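Local coordinates for protein polyporopepsin (Irpex lacteus, PDB 1WKR) that cleaves proteins as a pepsin-like aspartic endopeptidase of broad specificity with milk-clotting activity, here held in complex with the inhibitor pepstatin, at residues S28-T33 with D99-I104; T38-D43 with I89-R94. All blocks are in the same frame, centred on the assembly; numbering follows the deposited sequence.

Interaction 1: residues S28-T33 with D99-I104; sequences SLLVDT and DGVDGI
With CG anti to its own carbonyl carbon (chi1 -74°) and the carboxylate turned across the chain (chi2 -69°), Asp-102 brings OD2 to the backbone of Ser-28. Ser-28 N donates to the anti lone pair of Asp-102 OD2 at 2.8 Å, almost straight, while Asp-102 N returns a bond to Ser-28 O, 2.9 Å away and nearly along the C=O axis. Asp-102 thus satisfies both N and O of Ser-28, the N through its carboxylate and the O through its own backbone N-H. Its OD1 is held by Lys-44 N; an alanine in place of Asp-102 would remove both carboxylate acceptors and would probably loosen this end of the strand pair. Further along, Leu-30 N donates a nearly straight hydrogen bond to Gly-103 O, 2.8 Å, from above the carbonyl plane, and Leu-30 pairs with Ile-104 in parallel register. The side chains of Ile-104 and the catalytic Asp-32 cross obliquely, Ile-104 CG2 3.6 Å from Asp-32 CB, beside a carboxylate whose OD2 bonds to Ser-35 and whose OD1 bonds to Gly-34 N and the bound inhibitor. Strand 25-32 lies between strand 14-20, which bonds to Leu-29 and Val-31, and the parallel strand 103-106.

Interaction 2: residues T38-D43 with I89-R94; sequences TWLGAD and IGVASR. With SO4 (sulfate ion), chain F; SO4 (sulfate ion), chain D.
Three backbone hydrogen bonds join 38-43 to 89-94 as a short parallel ladder: Gly-90 N to Thr-38 O, Leu-40 N to Gly-90 O, and Ala-92 N to Leu-40 O. The close part of the ladder is at Gly-90, whose CA lies 4.2 Å from Trp-39 CA; a side chain there would press on Trp-39 CB, which already sits 3.2 Å from Gly-90 O. The indole leaves the backbone in the crowded position between N and carbonyl carbon (chi1 66°), and its six-membered ring meets the methyl of Ala-92, Trp-39 CZ3 to Ala-92 CB 3.7 Å. Phe-68 stacks on the same indole and Phe-98 meets it edge-to-face, so the tryptophan is buried among aromatics. On the other face, Leu-40 lies side by side with Val-91, pointing the same way, Leu-40 CD1 to Val-91 CG2 4.1 Å. Past Gly-41 and Ala-92 the chains separate; one water lies within hydrogen-bonding distance of Gly-41 O and Ala-92 O and spans the gap. On the 89-94 side, exposed Ser-93 OG makes a very short bond, 2.5 Å, to sulfate O3, and Arg-94 NH1 makes only a long one, 3.3 Å, to O3 of a second sulfate; both ions probably come from the crystallisation liquor. Ser-93 and Arg-94 form a classic beta bulge opposite Ser-69. Strand 82-96 pairs on with strand 67-79, while strand 39-40 has antiparallel strand 103-106 as its other neighbour.

In the fold
Interactions 1 and 2, with centres about 10 Å apart, illustrate how a pepsin-like lobe ties the strand bearing Asp-32 to its neighbours. Strand 103-106 joins them: it runs parallel to 25-32 and antiparallel to 39-40, the psi-loop arrangement of pepsin-like enzymes, with a probable hydrogen bond from Trp-39 N to Ile-104 O at 3.0 Å. A second probable one, from Ala-42 N to Asp-102 O, also measures 3.0 Å. The strands neighbour one another in the order 25-32, 103-106, 39-40, 82-96. Interaction 1 contains Asp-32, whose side chain is about 3 Å from that of Asp-212, the other catalytic aspartate; in interaction 2 the Trp-39 side chain is about 7 Å from that of Asp-32.

Interaction 1: residues S28-T33 with D99-I104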
ATOM      1  N   SER A  28      15.030  -6.629  -1.897  1.00  5.87           N
ATOM      2  CA  SER A  28      14.270  -5.414  -1.510  1.00  6.19           C
ATOM      3  C   SER A  28      12.860  -5.596  -2.070  1.00  5.59           C
ATOM      4  O   SER A  28      12.659  -5.523  -3.278  1.00  6.14           O
ATOM      5  CB  SER A  28      14.995  -4.230  -2.069  1.00  6.51           C
ATOM      6  OG  SER A  28      14.296  -3.058  -1.660  1.00  6.98           O
ATOM      7  N   LEU A  29      11.889  -5.874  -1.193  1.00  5.37           N
ATOM      8  CA  LEU A  29      10.552  -6.212  -1.606  1.00  5.01           C
ATOM      9  C   LEU A  29       9.608  -5.086  -1.331  1.00  4.39           C
ATOM     10  O   LEU A  29       9.624  -4.431  -0.271  1.00  5.16           O
ATOM     11  CB  LEU A  29      10.055  -7.468  -0.892  1.00  5.40           C
ATOM     12  CG  LEU A  29      10.927  -8.752  -1.122  1.00  5.43           C
ATOM     13  CD1 LEU A  29      10.160  -9.946  -0.637  1.00  6.24           C
ATOM     14  CD2 LEU A  29      11.221  -8.979  -2.642  1.00  6.99           C
ATOM     15  N   LEU A  30       8.694  -4.853  -2.299  1.00  4.85           N
ATOM     16  CA  LEU A  30       7.715  -3.770  -2.235  1.00  5.08           C
ATOM     17  C   LEU A  30       6.618  -4.126  -1.234  1.00  4.85           C
ATOM     18  O   LEU A  30       6.006  -5.193  -1.316  1.00  5.46           O
ATOM     19  CB  LEU A  30       7.166  -3.593  -3.647  1.00  5.19           C
ATOM     20  CG  LEU A  30       6.273  -2.353  -3.919  1.00  4.26           C
ATOM     21  CD1 LEU A  30       6.348  -1.964  -5.397  1.00  6.10           C
ATOM     22  CD2 LEU A  30       4.803  -2.630  -3.541  1.00  5.87           C
ATOM     23  N   VAL A  31       6.361  -3.232  -0.302  1.00  4.56           N
ATOM     24  CA  VAL A  31       5.349  -3.466   0.744  1.00  4.43           C
ATOM     25  C   VAL A  31       3.955  -3.296   0.155  1.00  4.24           C
ATOM     26  O   VAL A  31       3.548  -2.174  -0.200  1.00  4.14           O
ATOM     27  CB  VAL A  31       5.517  -2.517   1.918  1.00  4.73           C
ATOM     28  CG1 VAL A  31       4.396  -2.681   2.947  1.00  5.92           C
ATOM     29  CG2 VAL A  31       6.900  -2.703   2.559  1.00  6.07           C
ATOM     30  N   ASP A  32       3.190  -4.406   0.055  1.00  3.75           N
ATOM     31  CA  ASP A  32       1.886  -4.330  -0.633  1.00  3.70           C
ATOM     32  C   ASP A  32       0.765  -4.933   0.192  1.00  3.56           C
ATOM     33  O   ASP A  32       0.603  -6.140   0.284  1.00  4.06           O
ATOM     34  CB  ASP A  32       2.012  -5.064  -1.985  1.00  4.59           C
ATOM     35  CG  ASP A  32       0.908  -4.780  -2.922  1.00  3.97           C
ATOM     36  OD1 ASP A  32       0.103  -3.820  -2.663  1.00  4.80           O
ATOM     37  OD2 ASP A  32       0.746  -5.478  -3.961  1.00  5.18           O
ATOM     38  N   THR A  33      -0.092  -4.082   0.761  1.00  3.59           N
ATOM     39  CA  THR A  33      -1.350  -4.530   1.387  1.00  4.22           C
ATOM     40  C   THR A  33      -2.430  -4.755   0.356  1.00  3.08           C
ATOM     41  O   THR A  33      -3.497  -5.236   0.747  1.00  3.82           O
ATOM     42  CB  THR A  33      -1.818  -3.602   2.484  1.00  3.41           C
ATOM     43  OG1 THR A  33      -2.094  -2.290   1.914  1.00  4.50           O
ATOM     44  CG2 THR A  33      -0.778  -3.426   3.621  1.00  4.72           C
ATOM     45  N   ASP A  99      10.177  -2.074 -11.858  1.00 10.97           N
ATOM     46  CA  ASP A  99      11.436  -1.301 -11.746  1.00 11.87           C
ATOM     47  C   ASP A  99      11.644  -0.820 -10.308  1.00 11.09           C
ATOM     48  O   ASP A  99      10.691  -0.369  -9.597  1.00 12.42           O
ATOM     49  CB  ASP A  99      11.372  -0.091 -12.682  1.00 14.69           C
ATOM     50  CG  ASP A  99      11.608  -0.528 -14.128  1.00 17.52           C
ATOM     51  OD1 ASP A  99      11.995  -1.666 -14.370  1.00 24.69           O
ATOM     52  OD2 ASP A  99      11.444   0.446 -15.034  1.00 25.32           O
ATOM     53  N   GLY A 100      12.915  -0.976  -9.865  1.00 10.41           N
ATOM     54  CA  GLY A 100      13.294  -0.468  -8.542  1.00 11.56           C
ATOM     55  C   GLY A 100      13.133  -1.463  -7.376  1.00  9.14           C
ATOM     56  O   GLY A 100      13.458  -1.082  -6.272  1.00 10.57           O
ATOM     57  N   VAL A 101      12.575  -2.685  -7.661  1.00  8.65           N
ATOM     58  CA  VAL A 101      12.358  -3.673  -6.590  1.00  7.48           C
ATOM     59  C   VAL A 101      12.687  -5.077  -7.103  1.00  7.00           C
ATOM     60  O   VAL A 101      12.758  -5.375  -8.269  1.00  8.27           O
ATOM     61  CB  VAL A 101      10.914  -3.598  -6.074  1.00  7.50           C
ATOM     62  CG1 VAL A 101      10.552  -2.160  -5.570  1.00  8.25           C
ATOM     63  CG2 VAL A 101       9.888  -4.107  -7.036  1.00  7.76           C
ATOM     64  N   ASP A 102      12.883  -5.979  -6.100  1.00  6.20           N
ATOM     65  CA  ASP A 102      13.054  -7.410  -6.363  1.00  5.87           C
ATOM     66  C   ASP A 102      11.777  -8.196  -6.522  1.00  5.62           C
ATOM     67  O   ASP A 102      11.772  -9.299  -6.984  1.00  5.65           O
ATOM     68  CB  ASP A 102      13.892  -8.055  -5.281  1.00  5.93           C
ATOM     69  CG  ASP A 102      15.373  -7.712  -5.360  1.00  6.16           C
ATOM     70  OD1 ASP A 102      16.000  -8.214  -6.355  1.00  8.06           O
ATOM     71  OD2 ASP A 102      15.918  -7.008  -4.535  1.00  8.44           O
ATOM     72  N   GLY A 103      10.642  -7.615  -6.039  1.00  5.28           N
ATOM     73  CA  GLY A 103       9.398  -8.335  -5.978  1.00  4.98           C
ATOM     74  C   GLY A 103       8.513  -7.645  -4.923  1.00  4.06           C
ATOM     75  O   GLY A 103       8.683  -6.464  -4.648  1.00  4.97           O
ATOM     76  N   ILE A 104       7.569  -8.441  -4.373  1.00  4.36           N
ATOM     77  CA  ILE A 104       6.535  -7.917  -3.459  1.00  4.24           C
ATOM     78  C   ILE A 104       6.566  -8.693  -2.147  1.00  4.24           C
ATOM     79  O   ILE A 104       6.694  -9.937  -2.152  1.00  4.88           O
ATOM     80  CB  ILE A 104       5.122  -7.966  -4.110  1.00  3.75           C
ATOM     81  CG1 ILE A 104       5.055  -6.916  -5.204  1.00  5.46           C
ATOM     82  CG2 ILE A 104       4.022  -7.804  -3.055  1.00  5.87           C
ATOM     83  CD1 ILE A 104       3.671  -6.836  -5.918  1.00  5.75           C
TER
HETATM   84  O   HOH W   1      14.732  -1.325  -3.726  1.00 11.72           O

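Interaction 2: residues T38-D43 with I89-R94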
ATOM      1  N   THR A  38       3.932 -13.202  -1.781  1.00  4.22           N
ATOM      2  CA  THR A  38       5.321 -12.748  -1.588  1.00  3.95           C
ATOM      3  C   THR A  38       6.183 -13.379  -2.650  1.00  4.05           C
ATOM      4  O   THR A  38       6.130 -14.622  -2.778  1.00  4.84           O
ATOM      5  CB  THR A  38       5.797 -13.051  -0.174  1.00  4.34           C
ATOM      6  OG1 THR A  38       5.088 -12.187   0.729  1.00  4.20           O
ATOM      7  CG2 THR A  38       7.289 -12.776  -0.005  1.00  4.72           C
ATOM      8  N   TRP A  39       6.891 -12.588  -3.435  1.00  3.98           N
ATOM      9  CA  TRP A  39       7.699 -13.148  -4.535  1.00  5.13           C
ATOM     10  C   TRP A  39       8.880 -12.302  -4.774  1.00  4.59           C
ATOM     11  O   TRP A  39       8.963 -11.111  -4.427  1.00  5.33           O
ATOM     12  CB  TRP A  39       6.818 -13.265  -5.798  1.00  4.84           C
ATOM     13  CG  TRP A  39       6.343 -11.955  -6.388  1.00  5.14           C
ATOM     14  CD1 TRP A  39       5.190 -11.298  -6.127  1.00  4.79           C
ATOM     15  CD2 TRP A  39       7.038 -11.195  -7.409  1.00  4.49           C
ATOM     16  NE1 TRP A  39       5.100 -10.150  -6.898  1.00  5.35           N
ATOM     17  CE2 TRP A  39       6.205 -10.086  -7.730  1.00  4.92           C
ATOM     18  CE3 TRP A  39       8.230 -11.366  -8.098  1.00  5.17           C
ATOM     19  CZ2 TRP A  39       6.550  -9.133  -8.666  1.00  5.66           C
ATOM     20  CZ3 TRP A  39       8.590 -10.419  -9.046  1.00  6.22           C
ATOM     21  CH2 TRP A  39       7.739  -9.316  -9.362  1.00  6.29           C
ATOM     22  N   LEU A  40       9.853 -12.918  -5.455  1.00  5.15           N
ATOM     23  CA  LEU A  40      11.112 -12.264  -5.805  1.00  5.02           C
ATOM     24  C   LEU A  40      11.526 -12.729  -7.223  1.00  5.10           C
ATOM     25  O   LEU A  40      10.889 -13.606  -7.814  1.00  5.61           O
ATOM     26  CB  LEU A  40      12.214 -12.555  -4.747  1.00  6.18           C
ATOM     27  CG  LEU A  40      12.532 -14.023  -4.506  1.00  6.06           C
ATOM     28  CD1 LEU A  40      13.529 -14.617  -5.553  1.00  7.65           C
ATOM     29  CD2 LEU A  40      13.148 -14.150  -3.111  1.00  6.76           C
ATOM     30  N   GLY A  41      12.572 -12.107  -7.746  1.00  6.13           N
ATOM     31  CA  GLY A  41      13.099 -12.509  -9.080  1.00  7.21           C
ATOM     32  C   GLY A  41      12.986 -11.397 -10.049  1.00  7.84           C
ATOM     33  O   GLY A  41      13.381 -11.603 -11.249  1.00  9.52           O
ATOM     34  N   ALA A  42      12.445 -10.215  -9.728  1.00  7.88           N
ATOM     35  CA  ALA A  42      12.423  -9.085 -10.670  1.00  9.22           C
ATOM     36  C   ALA A  42      13.741  -8.471 -10.865  1.00  9.67           C
ATOM     37  O   ALA A  42      13.926  -7.629 -11.841  1.00 11.18           O
ATOM     38  CB  ALA A  42      11.393  -8.017 -10.205  1.00  8.27           C
ATOM     39  N   ASP A  43      14.710  -8.713 -10.047  1.00  7.97           N
ATOM     40  CA  ASP A  43      16.102  -8.125 -10.187  1.00  9.12           C
ATOM     41  C   ASP A  43      17.076  -9.226  -9.854  1.00  8.53           C
ATOM     42  O   ASP A  43      17.424 -10.053 -10.751  1.00  8.55           O
ATOM     43  CB  ASP A  43      16.241  -6.897  -9.403  1.00  9.61           C
ATOM     44  CG  ASP A  43      17.616  -6.242  -9.563  1.00  9.78           C
ATOM     45  OD1 ASP A  43      18.392  -6.741 -10.377  1.00 12.43           O
ATOM     46  OD2 ASP A  43      17.932  -5.262  -8.824  1.00 14.15           O
ATOM     47  N   ILE A  89       6.713 -18.807  -1.292  1.00  4.78           N
ATOM     48  CA  ILE A  89       7.069 -17.618  -2.091  1.00  5.40           C
ATOM     49  C   ILE A  89       6.986 -17.930  -3.555  1.00  5.59           C
ATOM     50  O   ILE A  89       7.263 -19.079  -4.016  1.00  6.30           O
ATOM     51  CB  ILE A  89       8.479 -17.093  -1.729  1.00  5.60           C
ATOM     52  CG1 ILE A  89       9.593 -18.137  -2.028  1.00  6.93           C
ATOM     53  CG2 ILE A  89       8.512 -16.682  -0.254  1.00  6.23           C
ATOM     54  CD1 ILE A  89      10.938 -17.558  -1.964  1.00  9.14           C
ATOM     55  N   GLY A  90       6.733 -16.939  -4.367  1.00  5.11           N
ATOM     56  CA  GLY A  90       6.896 -17.016  -5.816  1.00  5.05           C
ATOM     57  C   GLY A  90       8.267 -16.562  -6.251  1.00  4.97           C
ATOM     58  O   GLY A  90       8.921 -15.732  -5.635  1.00  5.31           O
ATOM     59  N   VAL A  91       8.705 -17.168  -7.370  1.00  6.03           N
ATOM     60  CA  VAL A  91       9.976 -16.813  -8.004  1.00  6.52           C
ATOM     61  C   VAL A  91       9.667 -16.539  -9.486  1.00  6.85           C
ATOM     62  O   VAL A  91       9.282 -17.455 -10.204  1.00  6.67           O
ATOM     63  CB  VAL A  91      11.032 -17.917  -7.813  1.00  6.43           C
ATOM     64  CG1 VAL A  91      12.295 -17.547  -8.587  1.00  8.53           C
ATOM     65  CG2 VAL A  91      11.351 -18.029  -6.323  1.00  8.30           C
ATOM     66  N   ALA A  92       9.815 -15.295  -9.853  1.00  7.20           N
ATOM     67  CA  ALA A  92       9.319 -14.877 -11.201  1.00  7.52           C
ATOM     68  C   ALA A  92      10.286 -15.302 -12.302  1.00  9.32           C
ATOM     69  O   ALA A  92      11.528 -15.071 -12.177  1.00 11.48           O
ATOM     70  CB  ALA A  92       9.199 -13.329 -11.220  1.00  8.46           C
ATOM     71  N   SER A  93       9.715 -15.850 -13.346  1.00  8.56           N
ATOM     72  CA  SER A  93      10.451 -15.988 -14.692  1.00 10.13           C
ATOM     73  C   SER A  93       9.983 -14.925 -15.639  1.00 11.82           C
ATOM     74  O   SER A  93      10.655 -14.712 -16.644  1.00 12.78           O
ATOM     75  CB  SER A  93      10.236 -17.347 -15.237  1.00 10.09           C
ATOM     76  OG  SER A  93       8.899 -17.642 -15.429  1.00 11.73           O
ATOM     77  N   ARG A  94       8.833 -14.318 -15.382  1.00 10.22           N
ATOM     78  CA  ARG A  94       8.330 -13.165 -16.182  1.00 11.38           C
ATOM     79  C   ARG A  94       7.912 -12.084 -15.173  1.00 10.02           C
ATOM     80  O   ARG A  94       7.233 -12.423 -14.233  1.00  8.71           O
ATOM     81  CB  ARG A  94       7.085 -13.589 -17.068  1.00 12.23           C
ATOM     82  CG  ARG A  94       7.381 -14.670 -18.160  1.00 14.01           C
ATOM     83  CD  ARG A  94       8.499 -14.269 -19.075  1.00 19.03           C
ATOM     84  NE  ARG A  94       8.903 -15.347 -19.990  1.00 29.16           N
ATOM     85  CZ  ARG A  94      10.347 -15.625 -20.085  1.00 31.52           C
ATOM     86  NH1 ARG A  94      11.359 -14.671 -19.625  1.00 29.92           N
ATOM     87  NH2 ARG A  94      10.803 -16.674 -20.681  1.00 37.45           N
TER
HETATM   88  S   SO4 F 904      10.015 -10.458 -18.885  1.00 28.84           S
HETATM   89  O1  SO4 F 904      10.566  -9.022 -19.269  1.00 27.11           O
HETATM   90  O2  SO4 F 904       8.664 -10.655 -18.849  1.00 29.14           O
HETATM   91  O3  SO4 F 904      10.691 -11.480 -19.820  1.00 32.52           O
HETATM   92  O4  SO4 F 904      10.526 -10.667 -17.420  1.00 27.61           O
HETATM   93  S   SO4 D 902       9.020 -21.063 -14.785  1.00 19.84           S
HETATM   94  O1  SO4 D 902      10.602 -21.521 -14.983  1.00 27.37           O
HETATM   95  O2  SO4 D 902       8.996 -20.442 -13.422  1.00 15.16           O
HETATM   96  O3  SO4 D 902       8.747 -20.083 -15.774  1.00 24.33           O
HETATM   97  O4  SO4 D 902       8.142 -22.164 -14.838  1.00 23.84           O
HETATM   98  O   HOH W   2      14.330 -14.342 -11.923  1.00 22.55           O